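Papain-like cysteine protease (Porcine reproductive and respiratory syndrome virus, PDB 3MTV) serves as viral nonstructural protein Nsp1beta, uniting a metal-dependent nuclease with a papain-like cysteine protease, and probably helps to suppress host gene expression and interferon signalling. Local coordinates at residues 87-90 and 91-94; 123-126 and 127-131; 159-162 and 163-167. One frame throughout, in Å; residues are numbered along the deposited sequence.

Contact 1: 87-90 and 91-94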
ATOM      1  N   GLU A  87      18.041  -2.712 -18.880  1.00 56.73           N
ATOM      2  CA  GLU A  87      17.703  -2.094 -20.185  1.00 56.27           C
ATOM      3  C   GLU A  87      16.750  -2.977 -20.938  1.00 68.73           C
ATOM      4  O   GLU A  87      16.156  -2.565 -21.931  1.00 61.27           O
ATOM      5  CB  GLU A  87      18.914  -1.625 -21.010  1.00 59.83           C
ATOM      6  CG  GLU A  87      20.027  -2.609 -21.230  1.00 70.84           C
ATOM      7  CD  GLU A  87      21.289  -1.972 -21.969  1.00100.31           C
ATOM      8  OE1 GLU A  87      21.236  -1.446 -23.174  1.00 79.52           O
ATOM      9  OE2 GLU A  87      22.360  -1.999 -21.290  1.00 70.35           O
ATOM     10  N   GLY A  88      16.578  -4.188 -20.411  1.00 58.12           N
ATOM     11  CA  GLY A  88      15.446  -4.942 -20.814  1.00 56.28           C
ATOM     12  C   GLY A  88      15.931  -6.055 -21.701  1.00 65.28           C
ATOM     13  O   GLY A  88      15.154  -6.760 -22.281  1.00 61.46           O
ATOM     14  N   ASN A  89      17.223  -6.227 -21.798  1.00 53.15           N
ATOM     15  CA  ASN A  89      17.777  -7.260 -22.658  1.00 58.25           C
ATOM     16  C   ASN A  89      18.573  -8.278 -21.870  1.00 53.64           C
ATOM     17  O   ASN A  89      19.542  -8.841 -22.341  1.00 51.33           O
ATOM     18  CB  ASN A  89      18.764  -6.617 -23.680  1.00 51.51           C
ATOM     19  CG  ASN A  89      19.543  -5.427 -23.107  1.00 70.08           C
ATOM     20  OD1 ASN A  89      19.579  -4.421 -23.779  1.00 72.01           O
ATOM     21  ND2 ASN A  89      20.164  -5.532 -21.880  1.00 60.61           N
ATOM     22  N   CYS A  90      18.337  -8.359 -20.595  1.00 57.20           N
ATOM     23  CA  CYS A  90      19.339  -9.101 -19.878  1.00 50.55           C
ATOM     24  C   CYS A  90      19.110 -10.552 -20.198  1.00 58.13           C
ATOM     25  O   CYS A  90      19.793 -11.362 -19.684  1.00 74.07           O
ATOM     26  CB  CYS A  90      19.146  -8.882 -18.397  1.00 90.85           C
ATOM     27  SG  CYS A  90      17.370  -9.342 -17.802  1.00104.49           S
ATOM     28  N   TRP A  91      18.126 -10.890 -21.017  1.00 46.16           N
ATOM     29  CA  TRP A  91      17.760 -12.285 -21.180  1.00 49.53           C
ATOM     30  C   TRP A  91      18.514 -12.956 -22.295  1.00 63.04           C
ATOM     31  O   TRP A  91      18.650 -14.164 -22.336  1.00 51.82           O
ATOM     32  CB  TRP A  91      16.317 -12.448 -21.493  1.00 44.96           C
ATOM     33  CG  TRP A  91      15.765 -11.589 -22.509  1.00 43.26           C
ATOM     34  CD1 TRP A  91      15.255 -10.372 -22.342  1.00 46.17           C
ATOM     35  CD2 TRP A  91      15.665 -11.878 -23.884  1.00 46.34           C
ATOM     36  NE1 TRP A  91      14.799  -9.840 -23.554  1.00 43.03           N
ATOM     37  CE2 TRP A  91      15.086 -10.755 -24.519  1.00 47.45           C
ATOM     38  CE3 TRP A  91      16.017 -12.980 -24.666  1.00 69.57           C
ATOM     39  CZ2 TRP A  91      14.861 -10.699 -25.928  1.00 59.22           C
ATOM     40  CZ3 TRP A  91      15.689 -12.967 -26.079  1.00 45.34           C
ATOM     41  CH2 TRP A  91      15.166 -11.809 -26.685  1.00 52.00           C
ATOM     42  N   TRP A  92      19.025 -12.133 -23.181  1.00 51.47           N
ATOM     43  CA  TRP A  92      19.962 -12.585 -24.162  1.00 48.50           C
ATOM     44  C   TRP A  92      20.972 -13.505 -23.641  1.00 49.89           C
ATOM     45  O   TRP A  92      21.232 -14.489 -24.292  1.00 55.07           O
ATOM     46  CB  TRP A  92      20.697 -11.410 -24.701  1.00 37.54           C
ATOM     47  CG  TRP A  92      19.829 -10.340 -25.356  1.00 52.05           C
ATOM     48  CD1 TRP A  92      18.431 -10.287 -25.450  1.00 55.80           C
ATOM     49  CD2 TRP A  92      20.308  -9.170 -25.999  1.00 42.55           C
ATOM     50  NE1 TRP A  92      18.043  -9.097 -26.119  1.00 61.40           N
ATOM     51  CE2 TRP A  92      19.181  -8.429 -26.472  1.00 37.86           C
ATOM     52  CE3 TRP A  92      21.586  -8.679 -26.228  1.00 49.53           C
ATOM     53  CZ2 TRP A  92      19.313  -7.298 -27.160  1.00 56.41           C
ATOM     54  CZ3 TRP A  92      21.721  -7.518 -26.872  1.00 60.10           C
ATOM     55  CH2 TRP A  92      20.593  -6.813 -27.321  1.00 57.16           C
ATOM     56  N   ARG A  93      21.561 -13.205 -22.487  1.00 55.60           N
ATOM     57  CA  ARG A  93      22.634 -14.066 -21.978  1.00 59.40           C
ATOM     58  C   ARG A  93      22.205 -15.511 -22.158  1.00 51.05           C
ATOM     59  O   ARG A  93      22.880 -16.363 -22.668  1.00 55.55           O
ATOM     60  CB  ARG A  93      22.926 -13.781 -20.496  1.00 64.12           C
ATOM     61  CG  ARG A  93      23.630 -12.415 -20.264  1.00104.23           C
ATOM     62  CD  ARG A  93      25.012 -12.495 -19.484  1.00 99.15           C
ATOM     63  NE  ARG A  93      25.459 -11.163 -19.145  1.00 97.27           N
ATOM     64  CZ  ARG A  93      24.767 -10.273 -18.419  1.00108.10           C
ATOM     65  NH1 ARG A  93      23.589 -10.550 -17.865  1.00101.59           N
ATOM     66  NH2 ARG A  93      25.271  -9.061 -18.239  1.00116.51           N
ATOM     67  N   LEU A  94      21.003 -15.794 -21.763  1.00 54.98           N
ATOM     68  CA  LEU A  94      20.476 -17.150 -21.930  1.00 46.98           C
ATOM     69  C   LEU A  94      20.686 -17.884 -23.278  1.00 51.63           C
ATOM     70  O   LEU A  94      20.684 -19.080 -23.340  1.00 42.06           O
ATOM     71  CB  LEU A  94      19.018 -16.964 -21.721  1.00 46.60           C
ATOM     72  CG  LEU A  94      18.570 -17.294 -20.317  1.00 51.18           C
ATOM     73  CD1 LEU A  94      19.562 -16.924 -19.175  1.00 52.57           C
ATOM     74  CD2 LEU A  94      17.168 -16.835 -20.044  1.00 54.81           C
TER
HETATM   75  O   HOH W   1      14.176  -7.099 -25.043  1.00 55.35           O
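A water molecule links Gly88 to Trp91: it donates to Gly88 O at 2.9 Å and accepts from Trp91 NE1 at 3.2 Å. It accepts from this N-H at the ring edge, in the plane of the indole, and helps fix the rotation of the ring. The backbone angles of Gly88 are ones at which a side chain would collide with the preceding carbonyl, so they favour glycine there. A type I beta turn runs from Asn89 to Trp92, closed by a weak bond from Trp92 N to Asn89 O of 3.4 Å. Asn89 CB sits over one face of the Trp92 indole, 3.6 Å from the centroid of the five-membered ring, a CH-pi contact. The two indole planes stand nearly perpendicular, the CD1 edge of Trp92 directed at the face of Trp91, CD1 3.4 Å above its centre. In Cys90, probably the catalytic cysteine, SG lies between the backbone N and the carbonyl carbon (chi1 56°); its first side-chain bond points away from 91-94, although CB and SG still lie close to Trp91 N. Arg93 runs past Cys90 O, with CG at 4.0 Å, and its guanidinium forms a salt bridge with Glu165. The turn thus lies between helix 100-112 and strand 158-162: Trp91 and Trp92 rest on Ala110 and Ile107 of the helix, while Cys90, Arg93 and Leu94 reach His159, Leu162 and Leu160 of the strand.

Contact 2: 123-126 and 127-131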
ATOM      1  N   GLY A 123       8.349 -14.618 -20.448  1.00 52.74           N
ATOM      2  CA  GLY A 123       8.621 -15.669 -19.445  1.00 55.13           C
ATOM      3  C   GLY A 123       8.059 -16.870 -20.063  1.00 53.31           C
ATOM      4  O   GLY A 123       8.788 -17.680 -20.526  1.00 46.91           O
ATOM      5  N   LYS A 124       6.743 -16.879 -20.254  1.00 62.07           N
ATOM      6  CA  LYS A 124       6.206 -17.880 -21.143  1.00 60.55           C
ATOM      7  C   LYS A 124       6.979 -17.782 -22.472  1.00 58.71           C
ATOM      8  O   LYS A 124       7.182 -18.765 -23.159  1.00 61.70           O
ATOM      9  CB  LYS A 124       4.732 -17.696 -21.361  1.00 72.89           C
ATOM     10  CG  LYS A 124       3.826 -18.354 -20.268  1.00 83.01           C
ATOM     11  CD  LYS A 124       2.351 -17.652 -20.207  1.00112.92           C
ATOM     12  CE  LYS A 124       2.390 -16.131 -19.571  1.00130.53           C
ATOM     13  NZ  LYS A 124       1.034 -15.434 -19.361  1.00 72.79           N
ATOM     14  N   TYR A 125       7.451 -16.615 -22.818  1.00 50.37           N
ATOM     15  CA  TYR A 125       7.805 -16.438 -24.189  1.00 56.67           C
ATOM     16  C   TYR A 125       9.191 -16.855 -24.161  1.00 46.42           C
ATOM     17  O   TYR A 125       9.716 -17.453 -25.051  1.00 47.83           O
ATOM     18  CB  TYR A 125       7.696 -14.974 -24.566  1.00 55.58           C
ATOM     19  CG  TYR A 125       8.448 -14.643 -25.796  1.00 35.58           C
ATOM     20  CD1 TYR A 125       9.776 -14.371 -25.717  1.00 47.60           C
ATOM     21  CD2 TYR A 125       7.845 -14.636 -27.064  1.00 51.65           C
ATOM     22  CE1 TYR A 125      10.538 -14.010 -26.892  1.00 52.06           C
ATOM     23  CE2 TYR A 125       8.604 -14.325 -28.282  1.00 45.27           C
ATOM     24  CZ  TYR A 125       9.964 -14.031 -28.173  1.00 54.33           C
ATOM     25  OH  TYR A 125      10.802 -13.743 -29.284  1.00 74.47           O
ATOM     26  N   LEU A 126       9.780 -16.599 -23.037  1.00 51.12           N
ATOM     27  CA  LEU A 126      11.180 -16.876 -22.894  1.00 43.24           C
ATOM     28  C   LEU A 126      11.347 -18.346 -22.877  1.00 52.75           C
ATOM     29  O   LEU A 126      12.189 -18.914 -23.565  1.00 54.57           O
ATOM     30  CB  LEU A 126      11.604 -16.406 -21.576  1.00 53.12           C
ATOM     31  CG  LEU A 126      13.082 -16.224 -21.230  1.00 70.48           C
ATOM     32  CD1 LEU A 126      13.927 -15.995 -22.421  1.00 44.32           C
ATOM     33  CD2 LEU A 126      13.273 -15.052 -20.351  1.00 50.31           C
ATOM     34  N   GLN A 127      10.488 -18.980 -22.129  1.00 43.37           N
ATOM     35  CA  GLN A 127      10.592 -20.401 -21.983  1.00 52.87           C
ATOM     36  C   GLN A 127      10.430 -21.040 -23.333  1.00 57.42           C
ATOM     37  O   GLN A 127      11.097 -21.989 -23.731  1.00 48.40           O
ATOM     38  CB  GLN A 127       9.463 -20.805 -21.166  1.00 47.89           C
ATOM     39  CG  GLN A 127       9.414 -22.249 -21.171  1.00 85.15           C
ATOM     40  CD  GLN A 127       9.552 -22.722 -19.790  1.00 94.03           C
ATOM     41  OE1 GLN A 127       8.780 -22.295 -18.909  1.00 98.41           O
ATOM     42  NE2 GLN A 127      10.582 -23.535 -19.536  1.00101.86           N
ATOM     43  N   ARG A 128       9.523 -20.468 -24.065  1.00 54.49           N
ATOM     44  CA  ARG A 128       9.059 -21.112 -25.223  1.00 53.09           C
ATOM     45  C   ARG A 128      10.154 -20.869 -26.280  1.00 57.04           C
ATOM     46  O   ARG A 128      10.543 -21.812 -27.043  1.00 53.14           O
ATOM     47  CB  ARG A 128       7.634 -20.614 -25.506  1.00 49.13           C
ATOM     48  CG  ARG A 128       7.119 -20.914 -26.816  1.00 56.76           C
ATOM     49  CD  ARG A 128       6.030 -19.939 -27.275  1.00 58.17           C
ATOM     50  NE  ARG A 128       5.178 -19.812 -26.138  1.00 76.63           N
ATOM     51  CZ  ARG A 128       4.658 -18.683 -25.685  1.00 88.53           C
ATOM     52  NH1 ARG A 128       4.904 -17.507 -26.302  1.00 48.79           N
ATOM     53  NH2 ARG A 128       3.880 -18.785 -24.589  1.00 87.28           N
ATOM     54  N   ARG A 129      10.777 -19.688 -26.271  1.00 44.79           N
ATOM     55  CA  ARG A 129      11.870 -19.484 -27.260  1.00 51.13           C
ATOM     56  C   ARG A 129      12.783 -20.355 -26.617  1.00 51.10           C
ATOM     57  O   ARG A 129      12.429 -20.838 -25.575  1.00 78.94           O
ATOM     58  CB  ARG A 129      12.366 -18.048 -27.233  1.00 51.05           C
ATOM     59  CG  ARG A 129      11.349 -17.216 -27.974  1.00 39.78           C
ATOM     60  CD  ARG A 129      11.555 -17.656 -29.361  1.00 55.38           C
ATOM     61  NE  ARG A 129      10.496 -18.359 -30.028  1.00 45.88           N
ATOM     62  CZ  ARG A 129      10.633 -18.614 -31.313  1.00 75.97           C
ATOM     63  NH1 ARG A 129      11.798 -18.159 -31.942  1.00 37.14           N
ATOM     64  NH2 ARG A 129       9.625 -19.278 -31.954  1.00 75.25           N
ATOM     65  N   LEU A 130      13.959 -20.619 -27.078  1.00 42.82           N
ATOM     66  CA  LEU A 130      14.702 -21.452 -26.134  1.00 63.26           C
ATOM     67  C   LEU A 130      14.327 -22.938 -26.059  1.00 60.00           C
ATOM     68  O   LEU A 130      15.122 -23.806 -26.539  1.00 62.29           O
ATOM     69  CB  LEU A 130      14.652 -20.883 -24.701  1.00 54.75           C
ATOM     70  CG  LEU A 130      15.556 -21.594 -23.654  1.00 70.66           C
ATOM     71  CD1 LEU A 130      15.837 -21.018 -22.234  1.00 36.72           C
ATOM     72  CD2 LEU A 130      14.976 -22.949 -23.471  1.00 73.00           C
ATOM     73  N   GLN A 131      13.211 -23.287 -25.399  1.00 45.40           N
ATOM     74  CA  GLN A 131      12.674 -24.667 -25.647  1.00 48.98           C
ATOM     75  C   GLN A 131      13.041 -25.170 -27.069  1.00 58.19           C
ATOM     76  O   GLN A 131      13.776 -26.160 -27.232  1.00 61.68           O
ATOM     77  CB  GLN A 131      11.206 -24.595 -25.637  1.00 47.87           C
ATOM     78  CG  GLN A 131      10.589 -25.913 -25.870  1.00 49.70           C
ATOM     79  CD  GLN A 131       9.432 -26.103 -24.887  1.00 84.31           C
ATOM     80  OE1 GLN A 131       9.219 -27.218 -24.407  1.00 69.18           O
ATOM     81  NE2 GLN A 131       8.681 -24.993 -24.550  1.00 90.00           N
TER
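The side chains of Tyr125 and Arg129, one helical turn apart, cross obliquely, and Arg129 CG rests over one face of the phenol ring, 3.7 Å from its centroid, in a CH-pi contact. It sits off the ring centre, closest to the CE1 and CZ corner; the guanidinium, inclined 23° to the ring, lies beyond it. A chi1 of -77° places CG over the ring; bends at chi2 and chi3 then carry the chain past the CZ-OH end. Arg128 takes the other geometry. Its side chain crosses Tyr125 at about a right angle, the two planes 89° apart, and folds back over the start of the helix. There Lys124 O stands 3.5 Å above the centre of the guanidinium face, and Arg128 NH2 comes to 3.5 Å from Lys124 CB. Beneath these side chains the first turn is held by backbone bonds, Gln127 N to Gly123 O at 2.7 Å, Arg128 N to Lys124 O at 3.0 Å and Arg129 N to Tyr125 O at 2.8 Å, with Gly123 as the N-cap residue. Arg129 is also anchored through a salt bridge to Glu106 of helix 100-112, whose His109 and Ala110 touch Tyr125. The chemistry therefore divides: the aliphatic part of Arg129 serves the buried aromatic face and its charge is met by Glu106, whereas Arg128 lays its cationic plane over a carbonyl oxygen, probably a favourable electrostatic pairing.

Contact 3: 159-162 and 163-167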
ATOM      1  N   HIS A 159      14.855 -10.058 -13.385  1.00 49.59           N
ATOM      2  CA  HIS A 159      16.082  -9.749 -13.978  1.00 45.26           C
ATOM      3  C   HIS A 159      17.070 -10.895 -13.801  1.00 60.94           C
ATOM      4  O   HIS A 159      17.062 -11.623 -12.823  1.00 63.35           O
ATOM      5  CB  HIS A 159      16.557  -8.478 -13.390  1.00 45.81           C
ATOM      6  CG  HIS A 159      17.734  -7.910 -14.085  1.00 56.87           C
ATOM      7  ND1 HIS A 159      19.004  -8.009 -13.571  1.00 51.38           N
ATOM      8  CD2 HIS A 159      17.829  -7.203 -15.232  1.00 54.03           C
ATOM      9  CE1 HIS A 159      19.844  -7.414 -14.405  1.00 64.54           C
ATOM     10  NE2 HIS A 159      19.152  -6.904 -15.408  1.00 70.56           N
ATOM     11  N   LEU A 160      17.944 -11.101 -14.754  1.00 47.30           N
ATOM     12  CA  LEU A 160      19.016 -11.934 -14.322  1.00 62.14           C
ATOM     13  C   LEU A 160      20.407 -11.361 -14.694  1.00 67.49           C
ATOM     14  O   LEU A 160      20.536 -10.396 -15.455  1.00 60.16           O
ATOM     15  CB  LEU A 160      18.777 -13.343 -14.785  1.00 59.70           C
ATOM     16  CG  LEU A 160      18.601 -13.082 -16.282  1.00 68.71           C
ATOM     17  CD1 LEU A 160      19.978 -13.134 -16.899  1.00 81.13           C
ATOM     18  CD2 LEU A 160      17.759 -14.092 -16.990  1.00 48.35           C
ATOM     19  N   LYS A 161      21.437 -11.953 -14.112  1.00 62.78           N
ATOM     20  CA  LYS A 161      22.748 -11.394 -14.171  1.00 66.77           C
ATOM     21  C   LYS A 161      23.581 -12.559 -13.727  1.00 73.45           C
ATOM     22  O   LYS A 161      23.033 -13.529 -13.150  1.00 55.67           O
ATOM     23  CB  LYS A 161      22.853 -10.214 -13.204  1.00 58.72           C
ATOM     24  CG  LYS A 161      23.136 -10.565 -11.731  1.00 57.33           C
ATOM     25  CD  LYS A 161      23.366  -9.280 -10.852  1.00 69.89           C
ATOM     26  CE  LYS A 161      24.176  -9.521  -9.501  1.00 80.40           C
ATOM     27  NZ  LYS A 161      24.200 -10.907  -8.857  1.00 74.42           N
ATOM     28  N   LEU A 162      24.881 -12.495 -13.992  1.00 61.06           N
ATOM     29  CA  LEU A 162      25.717 -13.578 -13.542  1.00 69.13           C
ATOM     30  C   LEU A 162      26.090 -13.360 -12.112  1.00 77.36           C
ATOM     31  O   LEU A 162      26.144 -12.201 -11.640  1.00 65.31           O
ATOM     32  CB  LEU A 162      26.994 -13.614 -14.308  1.00 80.04           C
ATOM     33  CG  LEU A 162      26.870 -13.454 -15.785  1.00 79.84           C
ATOM     34  CD1 LEU A 162      28.021 -12.637 -16.301  1.00 71.33           C
ATOM     35  CD2 LEU A 162      26.915 -14.851 -16.241  1.00 65.09           C
ATOM     36  N   VAL A 163      26.442 -14.484 -11.475  1.00 75.13           N
ATOM     37  CA  VAL A 163      26.670 -14.595 -10.021  1.00 78.43           C
ATOM     38  C   VAL A 163      27.664 -13.560  -9.538  1.00 77.49           C
ATOM     39  O   VAL A 163      27.503 -12.932  -8.481  1.00 89.18           O
ATOM     40  CB  VAL A 163      27.091 -16.043  -9.585  1.00 81.23           C
ATOM     41  CG1 VAL A 163      25.925 -16.755  -9.074  1.00 71.55           C
ATOM     42  CG2 VAL A 163      27.758 -16.868 -10.762  1.00 94.78           C
ATOM     43  N   GLU A 164      28.625 -13.314 -10.392  1.00 73.97           N
ATOM     44  CA  GLU A 164      29.729 -12.453 -10.076  1.00 93.76           C
ATOM     45  C   GLU A 164      29.561 -10.993 -10.448  1.00 88.41           C
ATOM     46  O   GLU A 164      30.316 -10.141  -9.970  1.00 97.43           O
ATOM     47  CB  GLU A 164      30.905 -13.013 -10.809  1.00 88.86           C
ATOM     48  CG  GLU A 164      30.454 -14.164 -11.659  1.00111.94           C
ATOM     49  CD  GLU A 164      30.978 -14.048 -13.094  1.00131.96           C
ATOM     50  OE1 GLU A 164      31.994 -13.332 -13.305  1.00124.67           O
ATOM     51  OE2 GLU A 164      30.363 -14.678 -14.001  1.00120.34           O
ATOM     52  N   GLU A 165      28.599 -10.667 -11.291  1.00 78.98           N
ATOM     53  CA  GLU A 165      28.322  -9.237 -11.457  1.00 82.97           C
ATOM     54  C   GLU A 165      27.673  -8.672 -10.220  1.00 77.70           C
ATOM     55  O   GLU A 165      27.242  -9.385  -9.311  1.00105.37           O
ATOM     56  CB  GLU A 165      27.442  -8.943 -12.665  1.00 82.19           C
ATOM     57  CG  GLU A 165      28.023  -9.515 -13.899  1.00 91.96           C
ATOM     58  CD  GLU A 165      27.042  -9.665 -15.039  1.00104.72           C
ATOM     59  OE1 GLU A 165      26.051 -10.472 -14.954  1.00 97.51           O
ATOM     60  OE2 GLU A 165      27.312  -8.978 -16.047  1.00 93.65           O
ATOM     61  N   PRO A 166      27.596  -7.369 -10.183  1.00 87.37           N
ATOM     62  CA  PRO A 166      27.048  -6.588  -9.068  1.00106.47           C
ATOM     63  C   PRO A 166      25.555  -6.316  -9.241  1.00 98.07           C
ATOM     64  O   PRO A 166      25.238  -5.810 -10.355  1.00 86.37           O
ATOM     65  CB  PRO A 166      27.774  -5.223  -9.231  1.00108.27           C
ATOM     66  CG  PRO A 166      28.559  -5.306 -10.599  1.00 69.10           C
ATOM     67  CD  PRO A 166      28.049  -6.518 -11.300  1.00 91.65           C
ATOM     68  N   SER A 167      24.718  -6.544  -8.208  1.00 78.92           N
ATOM     69  CA  SER A 167      23.254  -6.310  -8.296  1.00 61.02           C
ATOM     70  C   SER A 167      22.917  -4.857  -8.640  1.00 76.21           C
ATOM     71  O   SER A 167      23.605  -3.896  -8.216  1.00 61.49           O
ATOM     72  CB  SER A 167      22.511  -6.803  -7.066  1.00 61.78           C
ATOM     73  OG  SER A 167      22.684  -8.234  -6.887  1.00 77.64           O
TER
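A type I beta turn from Leu162 to Glu165 takes the chain out of strand 158-162, an outer strand of the five-stranded antiparallel sheet in the protease domain that also carries His159, probably the catalytic histidine. The turn is closed by Glu165 N bonding to Leu162 O at 2.9 Å. The Glu165 side chain then reaches back: with CG anti to the carbonyl carbon (chi1 -55°) and the chain extended beyond it, OE1 accepts from Leu162 N at 2.5 Å. That N-H...O angle is 167°, so the bond is nearly straight, and it approaches nearly along the C-O axis. Leu162 crosses the carboxylate obliquely and brings CD1 to 3.4 Å from Glu165 CD, while Glu164 lies alongside Leu162, its OE2 3.5 Å from Leu162 CB. From the strand, Lys161 extends its methylenes along the loop, CE packing against Glu165 O and Ser167 OG; Ser167 OG is itself bonded to Gln148 of strand 145-150. The Glu165 carboxylate is divided between two donors, OE1 holding the backbone N-H of Leu162 and OE2 a salt bridge to Arg93, which would be expected to favour its ionised form and hold its orientation.

How the contacts relate
From the N terminus the three contacts come in series, each one continuous run of chain, so none nests in or crosses another. Contact 1 closes the turn at Asn89-Trp92, before helix 100-112; contact 2 forms the opening turns of helix 124-131; contact 3 closes the turn after strand 158-162. Contact 1 touches both others: Leu94 CD2 lies 4.1 Å from Leu126 CD1, and Arg93 NH2 bridges to Glu165 OE2 at 3.0 Å. Contacts 2 and 3, centres about 20 Å apart, do not touch. Contact 1 thus joins helices to sheet, and the side chains of Cys90 and His159, probably the catalytic pair, approach to about 3 Å across its junction with contact 3.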